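Local atomic coordinates of NanS-p (Escherichia phage vB_EcoP_24B, PDB entry 6YP6), a protein that is a phage-encoded carbohydrate esterase of the NanS-p type that probably removes acetyl groups from sialic acids. Residues Leu83-Val96 / Asn112-Leu126. Numbering follows the deposited sequence.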
loop_
_atom_site.group_PDB
_atom_site.type_symbol
_atom_site.label_atom_id
_atom_site.label_comp_id
_atom_site.label_asym_id
_atom_site.label_seq_id
_atom_site.Cartn_x
_atom_site.Cartn_y
_atom_site.Cartn_z
ATOM N N LEU A 83 1.648 -11.197 -17.673
ATOM C CA LEU A 83 0.627 -11.698 -16.765
ATOM C C LEU A 83 0.958 -13.127 -16.340
ATOM O O LEU A 83 1.135 -14.011 -17.190
ATOM C CB LEU A 83 -0.737 -11.664 -17.439
ATOM C CG LEU A 83 -1.889 -12.370 -16.726
ATOM C CD1 LEU A 83 -2.178 -11.764 -15.366
ATOM C CD2 LEU A 83 -3.127 -12.306 -17.602
ATOM N N ALA A 84 1.022 -13.351 -15.026
ATOM C CA ALA A 84 1.229 -14.666 -14.439
ATOM C C ALA A 84 0.171 -14.866 -13.361
ATOM O O ALA A 84 0.077 -14.064 -12.422
ATOM C CB ALA A 84 2.629 -14.784 -13.838
ATOM N N ALA A 85 -0.604 -15.941 -13.474
ATOM C CA ALA A 85 -1.696 -16.162 -12.542
ATOM C C ALA A 85 -1.166 -16.225 -11.115
ATOM O O ALA A 85 -0.195 -16.931 -10.826
ATOM C CB ALA A 85 -2.391 -17.479 -12.868
ATOM N N ASN A 86 -1.829 -15.501 -10.216
ATOM C CA ASN A 86 -1.642 -15.547 -8.762
ATOM C C ASN A 86 -0.398 -14.820 -8.276
ATOM O O ASN A 86 -0.143 -14.798 -7.066
ATOM C CB ASN A 86 -1.723 -16.984 -8.244
ATOM C CG ASN A 86 -2.981 -17.677 -8.752
ATOM O OD1 ASN A 86 -4.070 -17.089 -8.735
ATOM N ND2 ASN A 86 -2.836 -18.892 -9.252
ATOM N N GLN A 87 0.348 -14.174 -9.157
ATOM C CA GLN A 87 1.587 -13.506 -8.777
ATOM C C GLN A 87 1.334 -12.167 -8.091
ATOM O O GLN A 87 0.403 -11.435 -8.429
ATOM C CB GLN A 87 2.434 -13.336 -10.039
ATOM C CG GLN A 87 3.831 -12.824 -9.820
ATOM C CD GLN A 87 4.652 -13.013 -11.072
ATOM O OE1 GLN A 87 4.835 -12.068 -11.866
ATOM N NE2 GLN A 87 5.094 -14.218 -11.300
ATOM N N TYR A 88 2.150 -11.880 -7.078
ATOM C CA TYR A 88 2.034 -10.654 -6.310
ATOM C C TYR A 88 2.782 -9.490 -6.940
ATOM O O TYR A 88 3.817 -9.667 -7.583
ATOM C CB TYR A 88 2.585 -10.845 -4.884
ATOM C CG TYR A 88 1.780 -11.839 -4.082
ATOM C CD1 TYR A 88 0.504 -11.541 -3.614
ATOM C CD2 TYR A 88 2.291 -13.106 -3.824
ATOM C CE1 TYR A 88 -0.227 -12.476 -2.908
ATOM C CE2 TYR A 88 1.573 -14.047 -3.122
ATOM C CZ TYR A 88 0.312 -13.736 -2.675
ATOM O OH TYR A 88 -0.376 -14.706 -1.997
ATOM N N VAL A 89 2.262 -8.284 -6.673
ATOM C CA VAL A 89 2.983 -7.035 -6.874
ATOM C C VAL A 89 3.533 -6.554 -5.531
ATOM O O VAL A 89 4.747 -6.571 -5.311
ATOM C CB VAL A 89 2.112 -5.952 -7.545
ATOM C CG1 VAL A 89 2.936 -4.695 -7.788
ATOM C CG2 VAL A 89 1.509 -6.466 -8.846
ATOM N N MET A 90 2.664 -6.126 -4.618
ATOM C CA MET A 90 3.129 -5.544 -3.359
ATOM C C MET A 90 1.969 -5.460 -2.385
ATOM O O MET A 90 0.803 -5.574 -2.761
ATOM C CB MET A 90 3.746 -4.165 -3.606
ATOM C CG MET A 90 2.776 -3.128 -4.118
ATOM S SD MET A 90 3.673 -1.671 -4.636
ATOM C CE MET A 90 2.398 -0.818 -5.540
ATOM N N ALA A 91 2.322 -5.223 -1.131
ATOM C CA ALA A 91 1.384 -5.029 -0.044
ATOM C C ALA A 91 1.770 -3.798 0.764
ATOM O O ALA A 91 2.941 -3.416 0.848
ATOM C CB ALA A 91 1.369 -6.242 0.901
ATOM N N PHE A 92 0.753 -3.215 1.393
ATOM C CA PHE A 92 0.848 -2.081 2.306
ATOM C C PHE A 92 0.303 -2.526 3.658
ATOM O O PHE A 92 -0.880 -2.862 3.768
ATOM C CB PHE A 92 -0.019 -0.906 1.810
ATOM C CG PHE A 92 0.391 -0.385 0.468
ATOM C CD1 PHE A 92 -0.042 -1.011 -0.691
ATOM C CD2 PHE A 92 1.224 0.718 0.349
ATOM C CE1 PHE A 92 0.360 -0.545 -1.944
ATOM C CE2 PHE A 92 1.634 1.172 -0.906
ATOM C CZ PHE A 92 1.188 0.543 -2.043
ATOM N N TYR A 93 1.156 -2.522 4.682
ATOM C CA TYR A 93 0.765 -2.868 6.037
ATOM C C TYR A 93 1.059 -1.691 6.953
ATOM O O TYR A 93 2.176 -1.159 6.957
ATOM C CB TYR A 93 1.541 -4.073 6.570
ATOM C CG TYR A 93 1.490 -5.281 5.727
ATOM C CD1 TYR A 93 0.309 -5.952 5.526
ATOM C CD2 TYR A 93 2.655 -5.774 5.131
ATOM C CE1 TYR A 93 0.278 -7.094 4.720
ATOM C CE2 TYR A 93 2.637 -6.900 4.349
ATOM C CZ TYR A 93 1.445 -7.546 4.144
ATOM O OH TYR A 93 1.442 -8.691 3.365
ATOM N N TRP A 94 0.084 -1.317 7.771
ATOM C CA TRP A 94 0.259 -0.240 8.747
ATOM C C TRP A 94 -0.324 -0.703 10.079
ATOM O O TRP A 94 -1.449 -0.325 10.448
ATOM C CB TRP A 94 -0.377 1.059 8.268
ATOM C CG TRP A 94 -0.127 2.260 9.125
ATOM C CD1 TRP A 94 0.619 2.358 10.277
ATOM C CD2 TRP A 94 -0.672 3.554 8.891
ATOM N NE1 TRP A 94 0.558 3.634 10.763
ATOM C CE2 TRP A 94 -0.227 4.391 9.931
ATOM C CE3 TRP A 94 -1.502 4.086 7.898
ATOM C CZ2 TRP A 94 -0.586 5.730 10.004
ATOM C CZ3 TRP A 94 -1.851 5.408 7.971
ATOM C CH2 TRP A 94 -1.395 6.221 9.014
ATOM N N PRO A 95 0.411 -1.533 10.814
ATOM C CA PRO A 95 -0.013 -1.904 12.165
ATOM C C PRO A 95 0.120 -0.687 13.063
ATOM O O PRO A 95 1.042 0.113 12.899
ATOM C CB PRO A 95 0.974 -3.012 12.565
ATOM C CG PRO A 95 2.091 -2.970 11.572
ATOM C CD PRO A 95 1.742 -2.073 10.460
ATOM N N VAL A 96 -0.797 -0.543 14.020
ATOM C CA VAL A 96 -0.760 0.575 14.952
ATOM C C VAL A 96 -0.732 0.047 16.381
ATOM O O VAL A 96 -1.316 -0.993 16.701
ATOM C CB VAL A 96 -1.903 1.585 14.712
ATOM C CG1 VAL A 96 -1.728 2.228 13.343
ATOM C CG2 VAL A 96 -3.272 0.947 14.826
ATOM N N ASN A 112 -4.488 -4.840 15.076
ATOM C CA ASN A 112 -5.054 -3.594 14.580
ATOM C C ASN A 112 -4.138 -2.994 13.525
ATOM O O ASN A 112 -3.001 -2.604 13.831
ATOM C CB ASN A 112 -5.196 -2.598 15.729
ATOM C CG ASN A 112 -6.108 -3.090 16.829
ATOM O OD1 ASN A 112 -7.123 -3.740 16.579
ATOM N ND2 ASN A 112 -5.758 -2.750 18.063
ATOM N N LEU A 113 -4.635 -2.918 12.292
ATOM C CA LEU A 113 -3.913 -2.302 11.187
ATOM C C LEU A 113 -4.835 -1.330 10.467
ATOM O O LEU A 113 -5.998 -1.643 10.211
ATOM C CB LEU A 113 -3.400 -3.328 10.156
ATOM C CG LEU A 113 -2.367 -4.328 10.662
ATOM C CD1 LEU A 113 -3.090 -5.588 11.111
ATOM C CD2 LEU A 113 -1.347 -4.687 9.636
ATOM N N LEU A 114 -4.294 -0.160 10.127
ATOM C CA LEU A 114 -5.032 0.790 9.295
ATOM C C LEU A 114 -4.865 0.488 7.815
ATOM O O LEU A 114 -5.605 1.046 6.992
ATOM C CB LEU A 114 -4.585 2.219 9.587
ATOM C CG LEU A 114 -4.803 2.684 11.029
ATOM C CD1 LEU A 114 -4.343 4.124 11.157
ATOM C CD2 LEU A 114 -6.245 2.512 11.476
ATOM N N ALA A 115 -3.905 -0.369 7.468
ATOM C CA ALA A 115 -3.743 -0.854 6.109
ATOM C C ALA A 115 -3.264 -2.288 6.167
ATOM O O ALA A 115 -2.376 -2.617 6.954
ATOM C CB ALA A 115 -2.723 -0.026 5.340
ATOM N N ALA A 116 -3.844 -3.130 5.317
ATOM C CA ALA A 116 -3.374 -4.503 5.124
ATOM C C ALA A 116 -3.824 -4.924 3.729
ATOM O O ALA A 116 -4.658 -5.816 3.556
ATOM C CB ALA A 116 -3.886 -5.444 6.204
ATOM N N PHE A 117 -3.331 -4.201 2.739
ATOM C CA PHE A 117 -3.878 -4.246 1.396
ATOM C C PHE A 117 -2.814 -4.727 0.427
ATOM O O PHE A 117 -1.687 -4.230 0.459
ATOM C CB PHE A 117 -4.344 -2.846 0.971
ATOM C CG PHE A 117 -5.229 -2.163 1.983
ATOM C CD1 PHE A 117 -6.294 -2.828 2.549
ATOM C CD2 PHE A 117 -4.968 -0.870 2.391
ATOM C CE1 PHE A 117 -7.108 -2.197 3.503
ATOM C CE2 PHE A 117 -5.773 -0.236 3.320
ATOM C CZ PHE A 117 -6.834 -0.898 3.878
ATOM N N TYR A 118 -3.149 -5.691 -0.425
ATOM C CA TYR A 118 -2.167 -6.212 -1.361
ATOM C C TYR A 118 -2.730 -6.260 -2.767
ATOM O O TYR A 118 -3.943 -6.286 -2.999
ATOM C CB TYR A 118 -1.592 -7.564 -0.899
ATOM C CG TYR A 118 -2.566 -8.717 -0.827
ATOM C CD1 TYR A 118 -3.360 -8.925 0.302
ATOM C CD2 TYR A 118 -2.683 -9.613 -1.870
ATOM C CE1 TYR A 118 -4.246 -9.991 0.365
ATOM C CE2 TYR A 118 -3.558 -10.680 -1.815
ATOM C CZ TYR A 118 -4.345 -10.857 -0.694
ATOM O OH TYR A 118 -5.250 -11.887 -0.591
ATOM N N ILE A 119 -1.795 -6.273 -3.703
ATOM C CA ILE A 119 -2.072 -6.196 -5.126
ATOM C C ILE A 119 -1.504 -7.465 -5.759
ATOM O O ILE A 119 -0.330 -7.798 -5.551
ATOM C CB ILE A 119 -1.451 -4.924 -5.731
ATOM C CG1 ILE A 119 -2.011 -3.664 -5.076
ATOM C CG2 ILE A 119 -1.640 -4.909 -7.245
ATOM C CD1 ILE A 119 -1.245 -2.416 -5.428
ATOM N N GLN A 120 -2.350 -8.182 -6.505
ATOM C CA GLN A 120 -2.057 -9.513 -7.013
ATOM C C GLN A 120 -2.874 -9.711 -8.278
ATOM O O GLN A 120 -3.997 -9.216 -8.362
ATOM C CB GLN A 120 -2.487 -10.547 -5.959
ATOM C CG GLN A 120 -2.224 -11.998 -6.311
ATOM C CD GLN A 120 -2.922 -12.957 -5.382
ATOM O OE1 GLN A 120 -3.954 -12.618 -4.788
ATOM N NE2 GLN A 120 -2.381 -14.167 -5.253
ATOM N N THR A 121 -2.347 -10.461 -9.243
ATOM C CA THR A 121 -3.171 -10.857 -10.373
ATOM C C THR A 121 -3.821 -12.207 -10.104
ATOM O O THR A 121 -3.236 -13.077 -9.459
ATOM C CB THR A 121 -2.378 -10.945 -11.679
ATOM O OG1 THR A 121 -1.201 -11.747 -11.515
ATOM C CG2 THR A 121 -1.953 -9.589 -12.157
ATOM N N ASP A 122 -5.047 -12.374 -10.608
ATOM C CA ASP A 122 -5.593 -13.714 -10.825
ATOM C C ASP A 122 -5.114 -14.174 -12.202
ATOM O O ASP A 122 -3.988 -13.843 -12.583
ATOM C CB ASP A 122 -7.096 -13.769 -10.528
ATOM C CG ASP A 122 -7.928 -12.784 -11.316
ATOM O OD1 ASP A 122 -7.549 -12.425 -12.441
ATOM O OD2 ASP A 122 -9.006 -12.393 -10.801
ATOM N N ALA A 123 -5.902 -14.956 -12.945
ATOM C CA ALA A 123 -5.474 -15.356 -14.284
ATOM C C ALA A 123 -5.797 -14.319 -15.347
ATOM O O ALA A 123 -5.458 -14.527 -16.516
ATOM C CB ALA A 123 -6.082 -16.705 -14.666
ATOM N N LYS A 124 -6.417 -13.197 -14.976
ATOM C CA LYS A 124 -6.742 -12.182 -15.963
ATOM C C LYS A 124 -6.611 -10.740 -15.490
ATOM O O LYS A 124 -6.217 -9.890 -16.289
ATOM C CB LYS A 124 -8.112 -12.442 -16.605
ATOM C CG LYS A 124 -9.302 -12.404 -15.655
ATOM C CD LYS A 124 -10.569 -12.905 -16.373
ATOM C CE LYS A 124 -11.830 -12.637 -15.558
ATOM N NZ LYS A 124 -12.101 -11.184 -15.393
ATOM N N ASP A 125 -6.938 -10.451 -14.236
ATOM C CA ASP A 125 -7.092 -9.087 -13.760
ATOM C C ASP A 125 -6.071 -8.759 -12.673
ATOM O O ASP A 125 -5.570 -9.635 -11.973
ATOM C CB ASP A 125 -8.482 -8.889 -13.141
ATOM C CG ASP A 125 -9.609 -8.953 -14.146
ATOM O OD1 ASP A 125 -9.360 -8.704 -15.334
ATOM O OD2 ASP A 125 -10.749 -9.238 -13.715
ATOM N N LEU A 126 -5.801 -7.464 -12.504
ATOM C CA LEU A 126 -5.018 -6.967 -11.377
ATOM C C LEU A 126 -5.985 -6.577 -10.263
ATOM O O LEU A 126 -6.834 -5.698 -10.452
ATOM C CB LEU A 126 -4.173 -5.760 -11.787
ATOM C CG LEU A 126 -3.180 -5.285 -10.725
ATOM C CD1 LEU A 126 -2.103 -6.326 -10.486
ATOM C CD2 LEU A 126 -2.556 -3.949 -11.092
HETATM O O HOH W 1 -2.927 -2.074 18.575
#
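Phe-92 and Phe-117 form a hydrogen-bonded pair at the middle of an antiparallel strand pair. Phe-92 N donates to Phe-117 O at 2.8 Å, and Phe-92 O accepts from Phe-117 N. The axes of strands 88-95 and 115-121 come within 4.3 Å of each other. Their chain directions differ by 172°, almost exactly antiparallel. Two classic beta bulges interrupt the ladder: Val-89 and Met-90 both face Ile-119, and Leu-114 and Ala-115 both face Trp-94, between the Tyr-93/Ala-116 and Pro-95/Leu-113 pairs. Ala-84 to Gln-87 make a type II turn. Ala-84 O accepts from Gln-87 N and, on the opposite face of its plane, from Thr-121 OG1 at 2.8 Å. Thr-121 OG1 is also bonded to Tyr-205.

Gln-120 is extended, with CG anti to the backbone N (chi1 -179°). Its amide therefore runs alongside the Tyr-88 ring, the two planes 11° apart. NE2 of Gln-120 gives a nearly straight bond to Asn-86 O, 2.9 Å, from above the carbonyl plane. Tyr-118 CE2 meets the edge of the Tyr-88 ring. Ala-91 and Tyr-93 lie on this same face of the sheet. Met-90, Phe-92 and Ile-119 point to the other face, where Met-90 CE touches Ile-119 CD1 at 4.0 Å. Leu-114 CD1 sits over the six-membered ring of Trp-94, a CH-pi contact 4.0 Å from its centroid. Beyond it, one water bridges Val-96 O and Asn-112 ND2.

The pair is central in an antiparallel seven-stranded sheet, between strands 193-197 and 125-130. The face carrying Met-90, Phe-92 and Ile-119 packs on strand 71-79 of the second sheet, through Phe-77 and Cys-75, as in a beta sandwich.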